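Local structure of beta sliding clamp (Caulobacter crescentus, 5WCE) at residues A[166-180]-A[193-207]. The protein forms a ring-shaped head-to-tail dimer around DNA and probably tethers DNA polymerases and other proteins to it for processive replication. Residues are numbered along the deposited sequence; the frame is centred on the assembly and turned at random.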
loop_
_atom_site.group_PDB
_atom_site.type_symbol
_atom_site.label_atom_id
_atom_site.label_comp_id
_atom_site.label_asym_id
_atom_site.label_seq_id
_atom_site.Cartn_x
_atom_site.Cartn_y
_atom_site.Cartn_z
ATOM N N LEU A 166 -12.007 11.020 20.768
ATOM C CA LEU A 166 -11.488 12.378 20.849
ATOM C C LEU A 166 -12.419 13.176 21.737
ATOM O O LEU A 166 -13.620 13.227 21.461
ATOM C CB LEU A 166 -11.410 12.971 19.442
ATOM C CG LEU A 166 -10.820 14.398 19.339
ATOM C CD1 LEU A 166 -9.336 14.342 19.664
ATOM C CD2 LEU A 166 -11.042 14.934 17.935
ATOM N N TYR A 167 -11.891 13.724 22.834
ATOM C CA TYR A 167 -12.722 14.428 23.791
ATOM C C TYR A 167 -12.944 15.865 23.323
ATOM O O TYR A 167 -12.003 16.684 23.330
ATOM C CB TYR A 167 -12.112 14.398 25.194
ATOM C CG TYR A 167 -12.941 15.065 26.256
ATOM C CD1 TYR A 167 -14.289 14.755 26.415
ATOM C CD2 TYR A 167 -12.384 15.985 27.135
ATOM C CE1 TYR A 167 -15.048 15.351 27.400
ATOM C CE2 TYR A 167 -13.131 16.601 28.130
ATOM C CZ TYR A 167 -14.450 16.293 28.252
ATOM O OH TYR A 167 -15.181 16.881 29.242
ATOM N N VAL A 168 -14.178 16.166 22.907
ATOM C CA VAL A 168 -14.536 17.462 22.350
ATOM C C VAL A 168 -15.369 18.188 23.367
ATOM O O VAL A 168 -16.374 17.679 23.810
ATOM C CB VAL A 168 -15.235 17.342 20.984
ATOM C CG1 VAL A 168 -15.636 18.718 20.487
ATOM C CG2 VAL A 168 -14.359 16.601 20.016
ATOM N N HIS A 169 -14.886 19.356 23.802
ATOM C CA HIS A 169 -15.468 20.122 24.851
ATOM C C HIS A 169 -15.056 21.597 24.813
ATOM O O HIS A 169 -14.142 21.973 24.074
ATOM C CB HIS A 169 -15.076 19.560 26.230
ATOM C CG HIS A 169 -13.594 19.576 26.497
ATOM N ND1 HIS A 169 -12.678 18.926 25.688
ATOM C CD2 HIS A 169 -12.875 20.163 27.482
ATOM C CE1 HIS A 169 -11.457 19.129 26.166
ATOM N NE2 HIS A 169 -11.554 19.866 27.259
ATOM N N THR A 170 -15.694 22.430 25.637
ATOM C CA THR A 170 -15.268 23.797 25.696
ATOM C C THR A 170 -14.685 24.124 27.066
ATOM O O THR A 170 -15.123 23.590 28.063
ATOM C CB THR A 170 -16.400 24.755 25.442
ATOM O OG1 THR A 170 -17.405 24.527 26.431
ATOM C CG2 THR A 170 -16.949 24.593 24.044
ATOM N N VAL A 171 -13.722 25.022 27.080
ATOM C CA VAL A 171 -13.100 25.508 28.302
ATOM C C VAL A 171 -13.087 27.037 28.290
ATOM O O VAL A 171 -13.000 27.644 27.207
ATOM C CB VAL A 171 -11.684 24.998 28.477
ATOM C CG1 VAL A 171 -11.683 23.510 28.690
ATOM C CG2 VAL A 171 -10.796 25.388 27.305
ATOM N N ASN A 172 -13.212 27.639 29.477
ATOM C CA ASN A 172 -13.153 29.083 29.625
ATOM C C ASN A 172 -11.733 29.388 30.020
ATOM O O ASN A 172 -11.380 29.219 31.167
ATOM C CB ASN A 172 -14.157 29.600 30.705
ATOM C CG ASN A 172 -13.927 31.061 31.076
ATOM O OD1 ASN A 172 -13.410 31.810 30.249
ATOM N ND2 ASN A 172 -14.176 31.434 32.344
ATOM N N GLU A 173 -10.916 29.825 29.066
ATOM C CA GLU A 173 -9.525 30.219 29.335
ATOM C C GLU A 173 -9.175 31.485 28.528
ATOM O O GLU A 173 -9.698 31.715 27.420
ATOM C CB GLU A 173 -8.525 29.094 28.986
ATOM C CG GLU A 173 -8.239 28.171 30.151
ATOM C CD GLU A 173 -7.494 26.902 29.770
ATOM O OE1 GLU A 173 -6.629 26.938 28.859
ATOM O OE2 GLU A 173 -7.740 25.848 30.409
ATOM N N GLY A 174 -8.216 32.255 29.056
ATOM C CA GLY A 174 -7.596 33.396 28.350
ATOM C C GLY A 174 -8.565 34.493 27.898
ATOM O O GLY A 174 -8.333 35.146 26.866
ATOM N N GLY A 175 -9.640 34.705 28.676
ATOM C CA GLY A 175 -10.664 35.727 28.384
ATOM C C GLY A 175 -11.650 35.316 27.279
ATOM O O GLY A 175 -12.333 36.171 26.700
ATOM N N GLU A 176 -11.690 34.028 26.979
ATOM C CA GLU A 176 -12.361 33.527 25.802
ATOM C C GLU A 176 -12.794 32.107 26.166
ATOM O O GLU A 176 -12.077 31.366 26.836
ATOM C CB GLU A 176 -11.341 33.484 24.640
ATOM C CG GLU A 176 -11.959 33.837 23.286
ATOM C CD GLU A 176 -11.023 33.582 22.102
ATOM O OE1 GLU A 176 -10.188 32.636 22.165
ATOM O OE2 GLU A 176 -11.134 34.342 21.102
ATOM N N THR A 177 -13.913 31.677 25.604
ATOM C CA THR A 177 -14.211 30.251 25.577
ATOM C C THR A 177 -13.558 29.597 24.332
ATOM O O THR A 177 -13.667 30.100 23.232
ATOM C CB THR A 177 -15.730 30.023 25.627
ATOM O OG1 THR A 177 -16.221 30.546 26.870
ATOM C CG2 THR A 177 -16.047 28.548 25.544
ATOM N N LYS A 178 -12.892 28.483 24.533
ATOM C CA LYS A 178 -12.295 27.712 23.445
ATOM C C LYS A 178 -13.049 26.414 23.201
ATOM O O LYS A 178 -13.428 25.770 24.136
ATOM C CB LYS A 178 -10.850 27.435 23.802
ATOM C CG LYS A 178 -10.069 28.737 23.665
ATOM C CD LYS A 178 -9.025 28.869 24.707
ATOM C CE LYS A 178 -8.272 30.169 24.459
ATOM N NZ LYS A 178 -7.008 30.059 25.190
ATOM N N LEU A 179 -13.265 26.068 21.940
ATOM C CA LEU A 179 -13.622 24.694 21.553
ATOM C C LEU A 179 -12.311 23.878 21.466
ATOM O O LEU A 179 -11.433 24.227 20.673
ATOM C CB LEU A 179 -14.360 24.690 20.222
ATOM C CG LEU A 179 -14.823 23.339 19.662
ATOM C CD1 LEU A 179 -15.796 22.689 20.607
ATOM C CD2 LEU A 179 -15.473 23.496 18.301
ATOM N N ARG A 180 -12.220 22.801 22.261
ATOM C CA ARG A 180 -10.985 22.064 22.468
ATOM C C ARG A 180 -11.181 20.570 22.163
ATOM O O ARG A 180 -12.230 19.995 22.465
ATOM C CB ARG A 180 -10.501 22.245 23.929
ATOM C CG ARG A 180 -9.207 21.484 24.269
ATOM C CD ARG A 180 -8.829 21.706 25.722
ATOM N NE ARG A 180 -8.265 23.029 25.928
ATOM C CZ ARG A 180 -7.786 23.482 27.102
ATOM N NH1 ARG A 180 -7.834 22.732 28.214
ATOM N NH2 ARG A 180 -7.265 24.708 27.176
ATOM N N GLU A 193 -7.008 23.587 20.173
ATOM C CA GLU A 193 -8.176 24.389 20.461
ATOM C C GLU A 193 -8.291 25.580 19.532
ATOM O O GLU A 193 -7.331 25.969 18.859
ATOM C CB GLU A 193 -8.177 24.812 21.922
ATOM C CG GLU A 193 -7.107 25.863 22.253
ATOM C CD GLU A 193 -6.796 26.020 23.706
ATOM O OE1 GLU A 193 -7.488 25.390 24.530
ATOM O OE2 GLU A 193 -5.858 26.827 24.009
ATOM N N MET A 194 -9.506 26.130 19.502
ATOM C CA MET A 194 -9.855 27.304 18.701
ATOM C C MET A 194 -10.820 28.163 19.490
ATOM O O MET A 194 -11.420 27.672 20.443
ATOM C CB MET A 194 -10.520 26.881 17.399
ATOM C CG MET A 194 -11.868 26.111 17.608
ATOM S SD MET A 194 -12.649 25.531 16.089
ATOM C CE MET A 194 -13.230 27.132 15.534
ATOM N N PRO A 195 -10.984 29.448 19.101
ATOM C CA PRO A 195 -12.058 30.236 19.713
ATOM C C PRO A 195 -13.397 29.539 19.483
ATOM O O PRO A 195 -13.664 29.076 18.380
ATOM C CB PRO A 195 -12.003 31.593 18.984
ATOM C CG PRO A 195 -10.635 31.649 18.363
ATOM C CD PRO A 195 -10.221 30.221 18.105
ATOM N N ALA A 196 -14.223 29.466 20.526
ATOM C CA ALA A 196 -15.477 28.715 20.436
ATOM C C ALA A 196 -16.403 29.390 19.439
ATOM O O ALA A 196 -16.700 30.573 19.589
ATOM C CB ALA A 196 -16.133 28.594 21.800
ATOM N N PRO A 197 -16.848 28.652 18.397
ATOM C CA PRO A 197 -17.861 29.200 17.491
ATOM C C PRO A 197 -19.095 29.666 18.236
ATOM O O PRO A 197 -19.384 29.193 19.357
ATOM C CB PRO A 197 -18.234 28.023 16.578
ATOM C CG PRO A 197 -17.135 27.056 16.717
ATOM C CD PRO A 197 -16.506 27.264 18.071
ATOM N N GLU A 198 -19.811 30.620 17.656
ATOM C CA GLU A 198 -21.077 31.056 18.217
ATOM C C GLU A 198 -22.005 29.836 18.323
ATOM O O GLU A 198 -22.147 29.098 17.352
ATOM C CB GLU A 198 -21.685 32.150 17.337
ATOM C CG GLU A 198 -22.975 32.716 17.876
ATOM C CD GLU A 198 -23.548 33.790 16.977
ATOM O OE1 GLU A 198 -23.275 34.981 17.269
ATOM O OE2 GLU A 198 -24.295 33.435 16.013
ATOM N N GLY A 199 -22.568 29.624 19.516
ATOM C CA GLY A 199 -23.425 28.471 19.785
ATOM C C GLY A 199 -22.753 27.237 20.380
ATOM O O GLY A 199 -23.415 26.337 20.863
ATOM N N ALA A 200 -21.427 27.182 20.367
ATOM C CA ALA A 200 -20.721 26.058 20.922
ATOM C C ALA A 200 -20.465 26.227 22.375
ATOM O O ALA A 200 -20.113 25.259 23.024
ATOM C CB ALA A 200 -19.403 25.881 20.207
ATOM N N VAL A 201 -20.585 27.443 22.907
ATOM C CA VAL A 201 -20.068 27.736 24.265
ATOM C C VAL A 201 -20.975 26.934 25.194
ATOM O O VAL A 201 -22.205 26.980 25.059
ATOM C CB VAL A 201 -20.153 29.237 24.593
ATOM C CG1 VAL A 201 -19.868 29.551 26.060
ATOM C CG2 VAL A 201 -19.246 30.049 23.675
ATOM N N GLY A 202 -20.391 26.127 26.072
ATOM C CA GLY A 202 -21.222 25.294 26.961
ATOM C C GLY A 202 -21.892 24.031 26.395
ATOM O O GLY A 202 -22.778 23.489 27.005
ATOM N N ILE A 203 -21.495 23.573 25.210
ATOM C CA ILE A 203 -21.847 22.180 24.790
ATOM C C ILE A 203 -21.389 21.168 25.850
ATOM O O ILE A 203 -20.362 21.401 26.509
ATOM C CB ILE A 203 -21.213 21.766 23.430
ATOM C CG1 ILE A 203 -19.702 21.969 23.401
ATOM C CG2 ILE A 203 -21.925 22.471 22.281
ATOM C CD1 ILE A 203 -19.003 21.093 22.379
ATOM N N PRO A 204 -22.130 20.054 26.037
ATOM C CA PRO A 204 -21.561 19.048 26.955
ATOM C C PRO A 204 -20.309 18.420 26.318
ATOM O O PRO A 204 -20.253 18.264 25.093
ATOM C CB PRO A 204 -22.679 18.028 27.115
ATOM C CG PRO A 204 -23.430 18.072 25.815
ATOM C CD PRO A 204 -23.329 19.543 25.351
ATOM N N GLY A 205 -19.301 18.128 27.142
ATOM C CA GLY A 205 -18.112 17.391 26.707
ATOM C C GLY A 205 -18.468 16.004 26.194
ATOM O O GLY A 205 -19.157 15.274 26.878
ATOM N N VAL A 206 -18.030 15.639 24.999
ATOM C CA VAL A 206 -18.284 14.284 24.493
ATOM C C VAL A 206 -17.038 13.599 23.970
ATOM O O VAL A 206 -16.152 14.252 23.367
ATOM C CB VAL A 206 -19.340 14.252 23.356
ATOM C CG1 VAL A 206 -20.733 14.644 23.875
ATOM C CG2 VAL A 206 -18.955 15.147 22.202
ATOM N N ILE A 207 -17.029 12.267 24.088
ATOM C CA ILE A 207 -15.928 11.475 23.583
ATOM C C ILE A 207 -16.407 10.911 22.264
ATOM O O ILE A 207 -17.260 10.027 22.246
ATOM C CB ILE A 207 -15.493 10.360 24.549
ATOM C CG1 ILE A 207 -15.219 10.907 25.922
ATOM C CG2 ILE A 207 -14.275 9.641 23.967
ATOM C CD1 ILE A 207 -15.198 9.836 27.038
HETATM O O HOH W 1 -17.751 21.193 27.365
HETATM O O HOH W 2 -6.806 27.978 26.699
#
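Arg180 and Glu193 lie side by side on one face of the sheet, and the arginine takes the carboxylate side-on: NE and NH2 both donate to Glu193 OE1, NH2 at 2.7 Å on the syn lone pair and NE nearly along the C-O axis. Arg180 NH2 also reaches Glu173 OE1 at 2.9 Å, from above that carboxylate's plane, while NH1 and His169 NE2 both bond to Tyr257 OH. Val171 CG2 covers one face of the guanidinium. The other oxygen, Glu193 OE2, makes a long salt bridge to Lys178 NZ (3.6 Å) and accepts from a water that also bonds to NZ, so two cations and two carboxylates share one network.

These strands form the central-domain half of an antiparallel sheet that continues from 188-195 through 370-374 into the C-terminal domain; 176-180 lies between 193-195 and 166-173, and 206-207 pairs with the far edge of 166-173. Val168 and Val206 exchange two nearly straight backbone bonds; Leu179 and Met194 exchange two as well, the one from Leu179 N weak. Ala196 N then donates to Thr177 O (2.8 Å) as the chain leaves the sheet.

Along the loop 196-205, which joins strand 193-195 to strand 206-207, a water accepts from Thr170 N and donates to Ile203 O. Thr170 OG1 sits between its backbone N and carbonyl carbon (chi1 59°), placed for a weak bond from Gly202 N, leaving CG2 against Ile203 CG1. Ile203 CD1 meets Leu179 CD1 at 4.0 Å.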